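PDB 3MPR: putative endonuclease/exonuclease/phosphatase family protein from Bacteroides thetaiotaomicron, which probably acts as a metal-dependent nuclease of the DNase I-like endonuclease/exonuclease/phosphatase family, possibly cleaving RNA. Local coordinates for residues A[137-142]-A[160-165]; A[172-177]-A[228-233]; A[242-247]-A[282-287]; A[153-158]-A[189-194]; A[118-123]-A[143-148]. All blocks are in the same frame, centred on the assembly; numbering follows the deposited sequence. Where two conformers were deposited one is given.

Contact 1. Residues A[137-142]-A[160-165]; sequences LFFNLH and EKMKEL. With ACY (acetic acid), chain F.
The phenyl ring of F139 meets helix 148-164 with its outer end: the carbonyl O of K161 lies at the ring edge, near its plane and 4.1 Å from CZ, while M162 and L165 come in obliquely, neither squarely over a face nor at the rim. This is the strand-to-helix half of a beta-alpha-beta unit made of strand 135-142, helix 148-164 and strand 173-178. The short strand and helix segments run roughly antiparallel, their axes 152° apart and 10.1 Å from each other at closest approach.

M162, a selenomethionine, has CG anti to its carbonyl carbon (chi1 -71°), which sets CG 3.6 Å from F139 CE1. In one of two modelled conformers SE stands 5.5 Å from the ring centroid, 33° off the normal, so this oblique Met-aromatic contact is tentative. L165 approaches the other corner of the ring end, CD1 lying 3.8 Å from F139 CE2. Around it, F139 also packs on L175 and C122, and L165 on W124, which completes a buried apolar layer between sheet and helix.

On the solvent side K161 NZ forms a salt bridge with E164 and donates to an acetate, probably from the crystallisation liquor. Two residues earlier in the strand, L137 crosses L165 at about a right angle, and its CD1 comes within 3.5 Å of M162 O.

Contact 2. Residues A[172-177]-A[228-233]; sequences PAILTG and DHIFVS
I174 and I230 lie side by side on one surface of the sheet, pointing the same way, with their CG2 methyls 4.0 Å apart. Next to them T176 CG2 fits against I230 CG1 at 3.8 Å, so the methyl of the threonine fills the step beside the isoleucine stem. I230 is therefore flanked by both neighbours of L175, and the row of branched side chains continues into V9, V283 and V285 of the facing sheet.

The opposite surface carries L175 and F231, a hydrogen-bonded antiparallel pair. L175 has CG anti to its backbone N (chi1 166°), and its CD2 reaches F231 CD2 at 3.8 Å, meeting the ring obliquely. The F231 ring in turn stacks on F191. Between the two surfaces the backbones are tied by L175 N to F231 O at 2.7 Å and by the return bond from F231 N to L175 O; toward G177 and H229 the bonds become weak.

At the other end S233 closes the pairing with its side chain. Its OG accepts from A173 N at 2.8 Å, while S233 N donates to A173 O. An alanine here would probably leave A173 N without its acceptor, only the backbone bond to A173 O remaining between the two. Two-faced antiparallel pairing of this kind, one surface against a second sheet and the other against helices, is characteristic of the DNase I-like sandwich.

Contact 3. Residues A[242-247]-A[282-287]; sequences GVLTDT and PVKVEL
G242 and K284 exchange a pair of backbone bonds, G242 N to K284 O and K284 N to G242 O, each 2.9 Å, the second nearly straight at 178°. They form a hydrogen-bonded antiparallel pair between strands 237-243 and 283-289 in one of the two central sheets of this DNase I-like fold. A third bond, from L244 N to P282 O at 3.2 Å, extends the pairing just past the end of strand 237-243. V243 and V283 make the non-hydrogen-bonded pair, and CA of each sits 3.6 Å from a carbonyl oxygen across, V243 CA from P282 O and V283 CA from G242 O.

K284 leaves the sheet with CG anti to its backbone N (chi1 169°), and its extended chain carries the amino group away from segment 242-247 to donate to H42 O. The dimer contact begins here: L244 and K284 pack on Y41 of the second subunit. Past L244, T245 OG1 and T247 N bond to T247 N and T245 OG1 of that subunit, and D246 accepts from its Y208.

Apolar packing centres on L244, which crosses the P282 ring at about a right angle and brings CB within 3.7 Å of P282 CG. M38 of helix 28-41 covers both residues. The leucine CD1 lies 4.1 Å from K284 CB and the same distance from P282 CG.

Contact 4. Residues A[153-158]-A[189-194]; sequences ESAFLV and DAFVSK
Helices 148-164 and 186-192 come close at A155 and A190, whose CA atoms are only 6.0 Å apart. Two small side chains permit this approach: their CB methyls touch at 3.5 Å, each pointing toward the other helix.

Two phenylalanines frame the alanine pair. F191 has CG anti to its carbonyl carbon (chi1 -68°), and its ring reaches across to helix 148-164 so that A155 CB sits over one face. This methyl lies 3.6 Å from the ring centroid, 19° off the normal, a CH-pi contact displaced toward the CZ side of the rim. V158, one turn along, meets the same ring at its edge, with CB 4.4 Å from F191 CE1. F156 comes from the outer, solvent-facing side and lays its ring obliquely beside A190, CE2 being 3.9 Å from A190 CB.

The contact is wholly apolar across the two segments. Beyond them the F191 ring meets F179 at a steep angle, while V158 packs on F101 of the neighbouring sheet. Helices meeting at an alanine pair, with one phenylalanine ring packed against it, form part of the outer helical layer that covers a sheet in the DNase I-like alpha/beta sandwich.

Contact 5. Residues A[118-123]-A[143-148]; sequences LPRICS and MDHIGK
An Asx motif at D144, just before helix 148-164, is joined to R120 by a buried salt bridge near the metal site: the R120 side chain is about 7 Å from that of E51, which binds magnesium in this protein although no metal is bound to this chain here. D144 OD1 accepts from I146 N at 3.1 Å and from G147 N at 2.8 Å, holding the turn that leads to the helix N-cap at G147.

OD2 receives three donors. R120 grips it side-on with NE and NH2, each 3.0 Å away, and OD2 lies nearly in the guanidinium plane; NE meets the anti lone pair of OD2, whereas NH2 comes from above the carboxylate plane. L118 N adds a bond of 3.2 Å. The guanidinium and carboxylate planes are 76° apart, and M143 O and D144 CA lie over one guanidinium face.

An alanine in place of D144 would probably leave R120 without its charge partner and the I146 and G147 N-H groups without their acceptor. Through these bonds the loop after strand 135-142 is fastened to the loop leading into strand 121-129, with M143 packed on helix 148-164 through R151 and S154.

Overall arrangement
Contacts 1, 2 and 5 all reach one sheet, in which strands 121-129, 135-142, 173-178 and 228-232 are successive neighbours; contact 3 belongs to the other sheet of the sandwich. The centres of contacts 1 and 2 are about 9 Å apart, those of contacts 2 and 3 about 14 Å; I174 touches L287, and I230 touches V283 and V285, across the interface between the sheets. Contact 4 shares helix 148-164 with contact 1 and covers contact 2 through F191 and V158. Along the chain contact 1 crosses contacts 4 and 5, contact 4 also crosses contact 2, and contact 3 comes last. The core is thus layered from helices through two sheets, with contact 3 at the dimer side.

Contact 1. Residues A[137-142]-A[160-165]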
# COMPACT_ATOMS: atom_id res chain seq x y z
N LEU A 137 7.77 -24.30 1.73
CA LEU A 137 6.45 -24.68 2.21
C LEU A 137 5.70 -23.43 2.63
O LEU A 137 6.28 -22.52 3.21
CB LEU A 137 6.55 -25.62 3.41
CG LEU A 137 7.19 -26.98 3.14
CD1 LEU A 137 7.49 -27.72 4.45
CD2 LEU A 137 6.26 -27.79 2.24
N PHE A 138 4.41 -23.39 2.33
CA PHE A 138 3.54 -22.29 2.77
C PHE A 138 2.35 -22.91 3.49
O PHE A 138 1.60 -23.67 2.88
CB PHE A 138 3.07 -21.51 1.53
CG PHE A 138 2.45 -20.17 1.84
CD1 PHE A 138 1.16 -20.08 2.34
CD2 PHE A 138 3.14 -19.01 1.56
CE1 PHE A 138 0.59 -18.84 2.61
CE2 PHE A 138 2.57 -17.76 1.83
CZ PHE A 138 1.30 -17.68 2.35
N PHE A 139 2.17 -22.58 4.77
CA PHE A 139 1.07 -23.10 5.58
C PHE A 139 0.12 -21.98 5.91
O PHE A 139 0.56 -20.85 6.10
CB PHE A 139 1.60 -23.63 6.91
CG PHE A 139 2.46 -24.86 6.80
CD1 PHE A 139 3.80 -24.77 6.50
CD2 PHE A 139 1.90 -26.12 7.02
CE1 PHE A 139 4.58 -25.92 6.41
CE2 PHE A 139 2.68 -27.26 6.94
CZ PHE A 139 4.01 -27.16 6.64
N ASN A 140 -1.17 -22.29 6.05
CA ASN A 140 -2.17 -21.28 6.39
C ASN A 140 -3.25 -21.91 7.27
O ASN A 140 -3.67 -23.03 7.01
CB ASN A 140 -2.76 -20.72 5.09
CG ASN A 140 -3.82 -19.68 5.33
OD1 ASN A 140 -3.64 -18.76 6.13
ND2 ASN A 140 -4.95 -19.83 4.63
N LEU A 141 -3.68 -21.20 8.30
CA LEU A 141 -4.65 -21.77 9.23
C LEU A 141 -5.51 -20.70 9.90
O LEU A 141 -5.29 -19.51 9.74
CB LEU A 141 -3.95 -22.63 10.31
CG LEU A 141 -2.89 -21.97 11.21
CD1 LEU A 141 -3.53 -21.07 12.28
CD2 LEU A 141 -2.05 -23.03 11.90
N HIS A 142 -6.49 -21.17 10.66
CA HIS A 142 -7.36 -20.31 11.46
C HIS A 142 -7.61 -21.07 12.75
O HIS A 142 -8.25 -22.12 12.74
CB HIS A 142 -8.67 -20.06 10.71
CG HIS A 142 -9.58 -19.10 11.41
ND1 HIS A 142 -10.73 -18.61 10.83
CD2 HIS A 142 -9.50 -18.52 12.63
CE1 HIS A 142 -11.33 -17.78 11.67
NE2 HIS A 142 -10.61 -17.71 12.77
N GLU A 160 5.64 -29.86 13.70
CA GLU A 160 5.95 -31.24 13.29
C GLU A 160 5.71 -31.45 11.79
O GLU A 160 6.52 -32.08 11.11
CB GLU A 160 5.18 -32.26 14.12
CG GLU A 160 5.66 -32.33 15.57
CD GLU A 160 7.12 -32.75 15.71
OE1 GLU A 160 7.43 -33.94 15.50
OE2 GLU A 160 7.97 -31.87 16.01
N LYS A 161 4.61 -30.92 11.27
CA LYS A 161 4.32 -31.02 9.84
C LYS A 161 5.32 -30.27 8.98
O LYS A 161 5.61 -30.68 7.86
CB LYS A 161 2.88 -30.55 9.53
CG LYS A 161 1.80 -31.49 10.06
CD LYS A 161 1.76 -32.82 9.29
CE LYS A 161 0.83 -33.82 9.97
NZ LYS A 161 0.71 -35.11 9.22
N MSE A 162 5.87 -29.16 9.49
CA MSE A 162 6.88 -28.42 8.75
C MSE A 162 8.08 -29.30 8.46
O MSE A 162 8.67 -29.23 7.39
CB MSE A 162 7.32 -27.19 9.52
CG MSE A 162 6.26 -26.12 9.57
SE MSE A 162 6.94 -24.56 10.51
CE MSE A 162 5.60 -23.27 9.87
N LYS A 163 8.45 -30.13 9.43
CA LYS A 163 9.55 -31.06 9.25
C LYS A 163 9.11 -32.24 8.37
O LYS A 163 9.80 -32.60 7.41
CB LYS A 163 10.09 -31.55 10.60
CG LYS A 163 10.90 -30.51 11.35
CD LYS A 163 11.33 -30.99 12.73
CE LYS A 163 10.17 -31.04 13.69
NZ LYS A 163 10.60 -31.43 15.06
N GLU A 164 7.96 -32.82 8.68
CA GLU A 164 7.50 -34.01 7.96
C GLU A 164 7.38 -33.73 6.47
O GLU A 164 7.82 -34.52 5.63
CB GLU A 164 6.15 -34.47 8.52
CG GLU A 164 5.49 -35.63 7.78
CD GLU A 164 4.17 -36.03 8.43
OE1 GLU A 164 4.19 -36.50 9.59
OE2 GLU A 164 3.12 -35.88 7.78
N LEU A 165 6.81 -32.57 6.13
CA LEU A 165 6.50 -32.24 4.74
C LEU A 165 7.72 -31.78 3.93
O LEU A 165 7.63 -31.51 2.74
CB LEU A 165 5.36 -31.21 4.67
CG LEU A 165 4.10 -31.75 5.36
CD1 LEU A 165 3.00 -30.70 5.41
CD2 LEU A 165 3.60 -33.03 4.65
C ACY F . -1.22 -37.62 9.52
O ACY F . -0.38 -37.95 8.63
OXT ACY F . -1.11 -36.67 10.35
CH3 ACY F . -2.46 -38.44 9.62

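Contact 2. Residues A[172-177]-A[228-233]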
# COMPACT_ATOMS: atom_id res chain seq x y z
N PRO A 172 12.43 -24.42 3.76
CA PRO A 172 12.02 -23.23 4.52
C PRO A 172 10.51 -23.13 4.49
O PRO A 172 9.90 -23.56 3.52
CB PRO A 172 12.63 -22.07 3.72
CG PRO A 172 13.61 -22.68 2.78
CD PRO A 172 13.13 -24.07 2.51
N ALA A 173 9.92 -22.56 5.54
CA ALA A 173 8.48 -22.48 5.63
C ALA A 173 8.00 -21.07 5.92
O ALA A 173 8.69 -20.27 6.55
CB ALA A 173 7.96 -23.44 6.71
N ILE A 174 6.79 -20.78 5.44
CA ILE A 174 6.08 -19.56 5.73
C ILE A 174 4.74 -20.02 6.28
O ILE A 174 4.11 -20.89 5.69
CB ILE A 174 5.83 -18.77 4.44
CG1 ILE A 174 7.18 -18.38 3.81
CG2 ILE A 174 4.91 -17.56 4.73
CD1 ILE A 174 7.07 -17.76 2.40
N LEU A 175 4.32 -19.43 7.39
CA LEU A 175 3.05 -19.77 8.05
C LEU A 175 2.21 -18.51 8.25
O LEU A 175 2.65 -17.59 8.94
CB LEU A 175 3.32 -20.42 9.42
CG LEU A 175 2.13 -20.55 10.39
CD1 LEU A 175 1.07 -21.48 9.86
CD2 LEU A 175 2.61 -21.01 11.78
N THR A 176 1.02 -18.47 7.63
CA THR A 176 0.09 -17.34 7.79
C THR A 176 -1.15 -17.81 8.52
O THR A 176 -1.37 -19.01 8.66
CB THR A 176 -0.37 -16.77 6.42
OG1 THR A 176 -1.06 -17.79 5.68
CG2 THR A 176 0.82 -16.28 5.60
N GLY A 177 -1.99 -16.88 8.97
CA GLY A 177 -3.26 -17.32 9.52
C GLY A 177 -3.90 -16.30 10.43
O GLY A 177 -3.32 -15.26 10.73
N ASP A 228 -3.37 -11.76 13.51
CA ASP A 228 -3.02 -12.33 12.22
C ASP A 228 -1.52 -12.17 12.09
O ASP A 228 -1.01 -11.06 12.22
CB ASP A 228 -3.74 -11.55 11.11
CG ASP A 228 -5.24 -11.54 11.31
OD1 ASP A 228 -5.79 -10.54 11.84
OD2 ASP A 228 -5.87 -12.56 10.97
N HIS A 229 -0.82 -13.27 11.84
CA HIS A 229 0.63 -13.25 11.81
C HIS A 229 1.15 -13.89 10.55
O HIS A 229 0.46 -14.71 9.92
CB HIS A 229 1.22 -14.05 12.99
CG HIS A 229 0.75 -13.62 14.33
ND1 HIS A 229 1.07 -12.39 14.88
CD2 HIS A 229 -0.01 -14.26 15.26
CE1 HIS A 229 0.52 -12.30 16.08
NE2 HIS A 229 -0.13 -13.42 16.34
N ILE A 230 2.37 -13.53 10.20
CA ILE A 230 3.14 -14.29 9.22
C ILE A 230 4.44 -14.72 9.90
O ILE A 230 5.27 -13.88 10.22
CB ILE A 230 3.41 -13.47 7.95
CG1 ILE A 230 2.07 -13.08 7.30
CG2 ILE A 230 4.26 -14.27 6.97
CD1 ILE A 230 2.21 -12.32 5.96
N PHE A 231 4.58 -16.02 10.15
CA PHE A 231 5.78 -16.57 10.76
C PHE A 231 6.61 -17.19 9.65
O PHE A 231 6.06 -17.78 8.71
CB PHE A 231 5.40 -17.67 11.76
CG PHE A 231 4.61 -17.19 12.95
CD1 PHE A 231 5.23 -16.47 13.97
CD2 PHE A 231 3.27 -17.49 13.08
CE1 PHE A 231 4.52 -16.04 15.08
CE2 PHE A 231 2.55 -17.07 14.19
CZ PHE A 231 3.17 -16.35 15.19
N VAL A 232 7.93 -17.07 9.75
CA VAL A 232 8.80 -17.62 8.72
C VAL A 232 10.01 -18.32 9.32
O VAL A 232 10.43 -18.00 10.42
CB VAL A 232 9.31 -16.53 7.73
CG1 VAL A 232 8.14 -15.85 7.03
CG2 VAL A 232 10.16 -15.50 8.45
N SER A 233 10.57 -19.26 8.58
CA SER A 233 11.83 -19.87 9.03
C SER A 233 12.90 -18.78 9.14
O SER A 233 12.88 -17.81 8.39
CB SER A 233 12.27 -20.96 8.05
OG SER A 233 11.29 -21.98 7.90

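Contact 3. Residues A[242-247]-A[282-287]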
# COMPACT_ATOMS: atom_id res chain seq x y z
N GLY A 242 3.94 -4.69 6.60
CA GLY A 242 2.95 -3.63 6.55
C GLY A 242 1.56 -4.14 6.90
O GLY A 242 1.19 -5.25 6.54
N VAL A 243 0.81 -3.33 7.63
CA VAL A 243 -0.62 -3.53 7.77
C VAL A 243 -1.32 -2.53 6.85
O VAL A 243 -1.09 -1.31 6.94
CB VAL A 243 -1.06 -3.30 9.22
CG1 VAL A 243 -2.56 -3.37 9.35
CG2 VAL A 243 -0.41 -4.32 10.14
N LEU A 244 -2.16 -3.03 5.95
CA LEU A 244 -2.78 -2.17 4.95
C LEU A 244 -4.16 -1.72 5.42
O LEU A 244 -5.08 -2.53 5.55
CB LEU A 244 -2.85 -2.91 3.61
CG LEU A 244 -1.50 -3.58 3.24
CD1 LEU A 244 -1.57 -4.32 1.91
CD2 LEU A 244 -0.37 -2.55 3.22
N THR A 245 -4.29 -0.43 5.68
CA THR A 245 -5.49 0.15 6.28
C THR A 245 -6.47 0.72 5.25
O THR A 245 -7.41 1.45 5.60
CB THR A 245 -5.10 1.27 7.29
OG1 THR A 245 -4.37 2.30 6.62
CG2 THR A 245 -4.23 0.68 8.41
N ASP A 246 -6.26 0.37 3.98
CA ASP A 246 -7.02 0.96 2.87
C ASP A 246 -8.51 0.83 3.19
O ASP A 246 -8.94 -0.20 3.70
CB ASP A 246 -6.76 0.23 1.55
CG ASP A 246 -5.29 0.13 1.18
OD1 ASP A 246 -4.42 0.02 2.08
OD2 ASP A 246 -5.01 0.11 -0.04
N THR A 247 -9.29 1.87 2.89
CA THR A 247 -10.74 1.79 3.05
C THR A 247 -11.48 2.27 1.82
O THR A 247 -11.01 3.15 1.08
CB THR A 247 -11.23 2.66 4.25
OG1 THR A 247 -10.64 3.96 4.17
CG2 THR A 247 -10.85 2.03 5.58
N PRO A 282 -5.27 -6.74 6.02
CA PRO A 282 -4.25 -7.67 5.52
C PRO A 282 -2.88 -7.37 6.10
O PRO A 282 -2.54 -6.22 6.35
CB PRO A 282 -4.24 -7.41 4.01
CG PRO A 282 -4.80 -6.06 3.83
CD PRO A 282 -5.77 -5.83 4.97
N VAL A 283 -2.10 -8.42 6.34
CA VAL A 283 -0.72 -8.25 6.72
C VAL A 283 0.12 -8.60 5.50
O VAL A 283 -0.01 -9.69 4.94
CB VAL A 283 -0.33 -9.20 7.88
CG1 VAL A 283 1.17 -9.17 8.11
CG2 VAL A 283 -1.10 -8.84 9.16
N LYS A 284 0.97 -7.68 5.06
CA LYS A 284 1.78 -7.90 3.87
C LYS A 284 3.26 -7.93 4.25
O LYS A 284 3.75 -7.00 4.90
CB LYS A 284 1.52 -6.80 2.82
CG LYS A 284 2.51 -6.81 1.68
CD LYS A 284 2.28 -5.67 0.70
CE LYS A 284 3.53 -5.43 -0.16
NZ LYS A 284 3.26 -4.51 -1.32
N VAL A 285 3.96 -8.98 3.85
CA VAL A 285 5.38 -9.13 4.19
C VAL A 285 6.22 -9.41 2.95
O VAL A 285 5.84 -10.21 2.10
CB VAL A 285 5.58 -10.26 5.23
CG1 VAL A 285 7.09 -10.59 5.39
CG2 VAL A 285 4.94 -9.85 6.58
N GLU A 286 7.35 -8.71 2.84
CA GLU A 286 8.24 -8.88 1.70
C GLU A 286 9.46 -9.63 2.20
O GLU A 286 10.09 -9.22 3.18
CB GLU A 286 8.61 -7.52 1.09
CG GLU A 286 7.41 -6.86 0.38
CD GLU A 286 7.44 -5.34 0.42
OE1 GLU A 286 7.92 -4.73 -0.56
OE2 GLU A 286 6.98 -4.75 1.42
N LEU A 287 9.76 -10.74 1.54
CA LEU A 287 10.82 -11.63 1.99
C LEU A 287 11.90 -11.76 0.93
O LEU A 287 11.63 -11.57 -0.26
CB LEU A 287 10.24 -13.03 2.23
CG LEU A 287 9.14 -13.15 3.28
CD1 LEU A 287 8.55 -14.54 3.25
CD2 LEU A 287 9.68 -12.81 4.67

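Contact 4. Residues A[153-158]-A[189-194]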
# COMPACT_ATOMS: atom_id res chain seq x y z
N GLU A 153 -1.35 -26.89 21.35
CA GLU A 153 -1.08 -28.16 20.69
C GLU A 153 -0.99 -27.96 19.18
O GLU A 153 -0.14 -28.56 18.51
CB GLU A 153 -2.17 -29.17 21.02
CG GLU A 153 -2.23 -29.55 22.50
CD GLU A 153 -1.08 -30.48 22.92
OE1 GLU A 153 -0.37 -31.03 22.05
OE2 GLU A 153 -0.90 -30.67 24.15
N SER A 154 -1.86 -27.11 18.65
CA SER A 154 -1.84 -26.84 17.21
C SER A 154 -0.49 -26.29 16.78
O SER A 154 0.06 -26.69 15.75
CB SER A 154 -2.96 -25.87 16.83
OG SER A 154 -4.23 -26.50 16.91
N ALA A 155 0.06 -25.37 17.57
CA ALA A 155 1.32 -24.75 17.21
C ALA A 155 2.41 -25.81 17.03
O ALA A 155 3.18 -25.76 16.07
CB ALA A 155 1.73 -23.72 18.25
N PHE A 156 2.44 -26.78 17.94
CA PHE A 156 3.47 -27.82 17.86
C PHE A 156 3.21 -28.86 16.77
O PHE A 156 4.14 -29.38 16.17
CB PHE A 156 3.70 -28.46 19.23
CG PHE A 156 4.34 -27.53 20.21
CD1 PHE A 156 5.66 -27.13 20.03
CD2 PHE A 156 3.63 -27.01 21.28
CE1 PHE A 156 6.25 -26.25 20.91
CE2 PHE A 156 4.22 -26.13 22.16
CZ PHE A 156 5.53 -25.75 21.97
N LEU A 157 1.94 -29.13 16.48
CA LEU A 157 1.59 -30.01 15.37
C LEU A 157 2.02 -29.38 14.04
O LEU A 157 2.54 -30.05 13.15
CB LEU A 157 0.09 -30.28 15.36
CG LEU A 157 -0.50 -30.88 14.08
CD1 LEU A 157 0.10 -32.25 13.78
CD2 LEU A 157 -2.03 -30.98 14.19
N VAL A 158 1.80 -28.08 13.92
CA VAL A 158 2.24 -27.40 12.70
C VAL A 158 3.75 -27.51 12.54
O VAL A 158 4.24 -27.81 11.45
CB VAL A 158 1.73 -25.95 12.64
CG1 VAL A 158 2.45 -25.19 11.53
CG2 VAL A 158 0.23 -25.93 12.41
N ASP A 189 3.87 -17.69 21.74
CA ASP A 189 5.17 -18.10 22.23
C ASP A 189 5.53 -19.47 21.68
O ASP A 189 6.69 -19.77 21.46
CB ASP A 189 5.19 -18.18 23.76
CG ASP A 189 4.88 -16.86 24.44
OD1 ASP A 189 4.97 -15.80 23.79
OD2 ASP A 189 4.54 -16.90 25.65
N ALA A 190 4.52 -20.32 21.50
CA ALA A 190 4.78 -21.68 21.05
C ALA A 190 5.49 -21.72 19.69
O ALA A 190 6.32 -22.61 19.44
CB ALA A 190 3.50 -22.51 21.04
N PHE A 191 5.19 -20.76 18.82
CA PHE A 191 5.84 -20.70 17.52
C PHE A 191 7.27 -20.16 17.55
O PHE A 191 8.13 -20.60 16.79
CB PHE A 191 5.01 -19.89 16.51
CG PHE A 191 3.70 -20.56 16.12
CD1 PHE A 191 3.70 -21.63 15.26
CD2 PHE A 191 2.50 -20.10 16.63
CE1 PHE A 191 2.52 -22.26 14.89
CE2 PHE A 191 1.30 -20.72 16.27
CZ PHE A 191 1.31 -21.80 15.40
N VAL A 192 7.52 -19.18 18.42
CA VAL A 192 8.75 -18.40 18.31
C VAL A 192 9.79 -18.57 19.41
O VAL A 192 10.94 -18.19 19.22
CB VAL A 192 8.45 -16.88 18.24
CG1 VAL A 192 7.64 -16.54 16.99
CG2 VAL A 192 7.74 -16.40 19.51
N SER A 193 9.39 -19.10 20.56
CA SER A 193 10.26 -19.09 21.74
C SER A 193 11.55 -19.87 21.57
O SER A 193 12.54 -19.57 22.23
CB SER A 193 9.53 -19.61 22.98
OG SER A 193 9.40 -21.02 22.91
N LYS A 194 11.56 -20.88 20.70
CA LYS A 194 12.78 -21.65 20.44
C LYS A 194 13.45 -21.29 19.11
O LYS A 194 14.38 -21.97 18.67
CB LYS A 194 12.49 -23.16 20.47
CG LYS A 194 11.82 -23.65 21.75
CD LYS A 194 12.64 -23.31 22.99
CE LYS A 194 11.94 -23.79 24.25
NZ LYS A 194 12.61 -23.31 25.50

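Contact 5. Residues A[118-123]-A[143-148]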
# COMPACT_ATOMS: atom_id res chain seq x y z
N LEU A 118 -14.81 -25.78 17.41
CA LEU A 118 -15.04 -26.05 16.00
C LEU A 118 -13.85 -26.79 15.38
O LEU A 118 -12.72 -26.64 15.84
CB LEU A 118 -15.29 -24.74 15.24
CG LEU A 118 -16.73 -24.20 15.15
CD1 LEU A 118 -17.47 -24.34 16.46
CD2 LEU A 118 -16.73 -22.75 14.69
N PRO A 119 -14.10 -27.59 14.33
CA PRO A 119 -12.96 -28.15 13.60
C PRO A 119 -12.18 -27.02 12.95
O PRO A 119 -12.77 -26.01 12.55
CB PRO A 119 -13.60 -29.02 12.53
CG PRO A 119 -14.98 -28.41 12.33
CD PRO A 119 -15.39 -27.96 13.71
N ARG A 120 -10.87 -27.18 12.85
CA ARG A 120 -10.00 -26.12 12.33
C ARG A 120 -9.01 -26.78 11.40
O ARG A 120 -8.46 -27.84 11.72
CB ARG A 120 -9.27 -25.43 13.48
CG ARG A 120 -10.20 -24.86 14.55
CD ARG A 120 -10.97 -23.64 14.05
NE ARG A 120 -11.82 -23.07 15.08
CZ ARG A 120 -12.36 -21.85 15.03
NH1 ARG A 120 -12.14 -21.07 13.98
NH2 ARG A 120 -13.12 -21.42 16.03
N ILE A 121 -8.77 -26.17 10.25
CA ILE A 121 -7.97 -26.81 9.23
C ILE A 121 -6.75 -25.97 8.89
O ILE A 121 -6.81 -24.74 8.90
CB ILE A 121 -8.83 -27.10 7.96
CG1 ILE A 121 -8.15 -28.14 7.05
CG2 ILE A 121 -9.13 -25.80 7.19
CD1 ILE A 121 -8.98 -28.51 5.82
N CYS A 122 -5.64 -26.64 8.64
CA CYS A 122 -4.44 -26.01 8.11
C CYS A 122 -4.23 -26.56 6.71
O CYS A 122 -4.18 -27.78 6.51
CB CYS A 122 -3.23 -26.31 8.99
SG CYS A 122 -1.69 -25.68 8.33
N SER A 123 -4.16 -25.66 5.72
CA SER A 123 -3.88 -26.05 4.35
C SER A 123 -2.48 -25.60 3.99
O SER A 123 -2.00 -24.58 4.47
CB SER A 123 -4.90 -25.43 3.38
OG SER A 123 -6.21 -25.85 3.69
N MSE A 143 -7.08 -20.54 13.85
CA MSE A 143 -7.11 -21.20 15.16
C MSE A 143 -8.49 -21.15 15.82
O MSE A 143 -9.34 -20.33 15.45
CB MSE A 143 -6.10 -20.52 16.08
CG MSE A 143 -4.64 -20.68 15.69
SE MSE A 143 -4.08 -22.52 16.05
CE MSE A 143 -2.24 -22.17 16.58
N ASP A 144 -8.71 -22.00 16.82
CA ASP A 144 -9.98 -22.00 17.53
C ASP A 144 -9.99 -20.87 18.55
O ASP A 144 -8.96 -20.54 19.13
CB ASP A 144 -10.21 -23.34 18.23
CG ASP A 144 -11.63 -23.49 18.75
OD1 ASP A 144 -11.84 -23.42 19.98
OD2 ASP A 144 -12.54 -23.65 17.92
N HIS A 145 -11.16 -20.26 18.78
CA HIS A 145 -11.22 -19.11 19.68
C HIS A 145 -11.40 -19.49 21.15
O HIS A 145 -11.07 -18.71 22.03
CB HIS A 145 -12.32 -18.14 19.25
CG HIS A 145 -13.68 -18.76 19.18
ND1 HIS A 145 -13.96 -19.84 18.37
CD2 HIS A 145 -14.83 -18.46 19.82
CE1 HIS A 145 -15.23 -20.18 18.52
NE2 HIS A 145 -15.78 -19.35 19.39
N ILE A 146 -11.91 -20.69 21.39
CA ILE A 146 -12.20 -21.16 22.74
C ILE A 146 -11.11 -22.07 23.32
O ILE A 146 -10.72 -21.91 24.47
CB ILE A 146 -13.52 -21.97 22.80
CG1 ILE A 146 -14.71 -21.11 22.36
CG2 ILE A 146 -13.73 -22.55 24.20
CD1 ILE A 146 -14.83 -19.79 23.08
N GLY A 147 -10.61 -23.00 22.51
CA GLY A 147 -9.68 -24.01 22.99
C GLY A 147 -8.25 -23.55 23.14
O GLY A 147 -7.48 -23.54 22.18
N LYS A 148 -7.87 -23.15 24.36
CA LYS A 148 -6.51 -22.72 24.63
C LYS A 148 -5.53 -23.88 24.45
O LYS A 148 -4.49 -23.74 23.81
CB LYS A 148 -6.41 -22.15 26.04
CG LYS A 148 -5.04 -21.61 26.41
CD LYS A 148 -5.03 -21.10 27.84
CE LYS A 148 -3.84 -20.21 28.13
NZ LYS A 148 -2.57 -20.84 27.69